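Local coordinates for protein putative hydrolase (Burkholderia cenocepacia, PDB 4X00) that is probably a hydrolase of the alpha/beta hydrolase fold, putatively an esterase acting on aryl esters, at residues Ala194-Ser197 against Trp198-Arg202. Sequence-based numbering, arbitrary orientation.
Sequences ALAS and WDMQR
S197 OG is gripped from several directions where the chain turns into helix 198-204. M200 N donates to it almost straight, at 3.1 Å and an N-H...O angle of 170°, while D199 N reaches it at 3.0 Å through a weak, bent bond. S197 is thus the N-cap: its hydroxyl lies anti to its own backbone N (chi1 162°), which folds it forward over the amides of the first turn. A water hydrogen-bonds S197 OG at 2.6 Å and donates to D199 OD2, linking cap and carboxylate, and the other oxygen, D199 OD1, forms a salt bridge with R202 NH2 one turn along. The main chain follows with the bond from Q201 N to S197 O.

On the apolar side, M200 bends at chi2 and chi3, bringing CE back to 3.7 Å from A196 CB. W198 turns its indole edge to the preceding loop: A196 O lies near the ring plane beside CD1, and NE1 donates at 2.9 Å to a second water, which in turn donates to A194 O. Beyond the turn, the indole stacks on the ring of H165, which also hydrogen-bonds Q201 OE1. The short loop 195-197 links helix 183-194 to helix 198-204, with helix 162-174 packed against W198 and Q201. All three helices lie between strands 132-136 and 222-227, where alpha/beta hydrolases commonly carry a cap, to which this turn probably belongs.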
# COMPACT_ATOMS: atom_id res chain seq x y z
N ALA A 194 9.94 3.61 12.59
CA ALA A 194 11.11 3.03 13.25
C ALA A 194 10.90 1.58 13.66
O ALA A 194 11.88 0.88 13.93
CB ALA A 194 11.48 3.86 14.46
N LEU A 195 9.66 1.11 13.64
CA LEU A 195 9.39 -0.30 13.91
C LEU A 195 9.77 -1.19 12.74
O LEU A 195 9.90 -2.41 12.90
CB LEU A 195 7.90 -0.52 14.19
CG LEU A 195 7.34 0.30 15.35
CD1 LEU A 195 5.82 0.06 15.44
CD2 LEU A 195 7.99 -0.08 16.65
N ALA A 196 9.94 -0.62 11.55
CA ALA A 196 10.20 -1.48 10.38
C ALA A 196 11.56 -2.19 10.46
O ALA A 196 12.57 -1.63 10.89
CB ALA A 196 10.10 -0.67 9.09
N SER A 197 11.56 -3.43 10.01
CA SER A 197 12.76 -4.26 10.01
C SER A 197 13.84 -3.72 9.09
O SER A 197 13.59 -3.44 7.93
CB SER A 197 12.38 -5.69 9.56
OG SER A 197 13.54 -6.41 9.16
N TRP A 198 15.07 -3.63 9.61
CA TRP A 198 16.20 -3.20 8.79
C TRP A 198 16.54 -4.27 7.74
O TRP A 198 17.06 -3.96 6.66
CB TRP A 198 17.42 -2.92 9.66
CG TRP A 198 17.29 -1.70 10.50
CD1 TRP A 198 16.13 -1.10 10.95
CD2 TRP A 198 18.37 -0.92 11.01
NE1 TRP A 198 16.44 0.01 11.69
CE2 TRP A 198 17.81 0.13 11.78
CE3 TRP A 198 19.76 -1.04 10.93
CZ2 TRP A 198 18.61 1.10 12.38
CZ3 TRP A 198 20.54 -0.07 11.52
CH2 TRP A 198 19.97 0.98 12.24
N ASP A 199 16.22 -5.54 8.03
CA ASP A 199 16.44 -6.60 7.04
C ASP A 199 15.48 -6.41 5.87
O ASP A 199 15.86 -6.52 4.71
CB ASP A 199 16.23 -7.98 7.67
CG ASP A 199 17.16 -8.23 8.84
OD1 ASP A 199 18.37 -8.09 8.63
OD2 ASP A 199 16.68 -8.53 9.97
N MET A 200 14.23 -6.11 6.19
CA MET A 200 13.22 -5.83 5.19
C MET A 200 13.66 -4.62 4.36
O MET A 200 13.63 -4.67 3.12
CB MET A 200 11.88 -5.57 5.87
CG MET A 200 10.78 -5.22 4.87
SD MET A 200 10.73 -3.46 4.40
CE MET A 200 10.48 -2.70 6.03
N GLN A 201 14.12 -3.55 5.03
CA GLN A 201 14.43 -2.33 4.28
C GLN A 201 15.53 -2.53 3.24
O GLN A 201 15.47 -1.99 2.14
CB GLN A 201 14.86 -1.21 5.21
CG GLN A 201 13.78 -0.64 6.09
CD GLN A 201 14.38 0.43 6.95
OE1 GLN A 201 14.82 0.17 8.06
NE2 GLN A 201 14.52 1.64 6.40
N ARG A 202 16.57 -3.27 3.60
CA ARG A 202 17.66 -3.54 2.65
C ARG A 202 17.21 -4.43 1.50
O ARG A 202 17.65 -4.27 0.35
CB ARG A 202 18.86 -4.19 3.36
CG ARG A 202 19.61 -3.23 4.28
CD ARG A 202 20.85 -3.87 4.93
NE ARG A 202 20.53 -5.10 5.64
CZ ARG A 202 20.37 -5.22 6.96
NH1 ARG A 202 20.53 -4.19 7.78
NH2 ARG A 202 20.08 -6.41 7.47
O HOH W 1 14.38 1.77 12.83
O HOH W 2 14.06 -8.49 10.67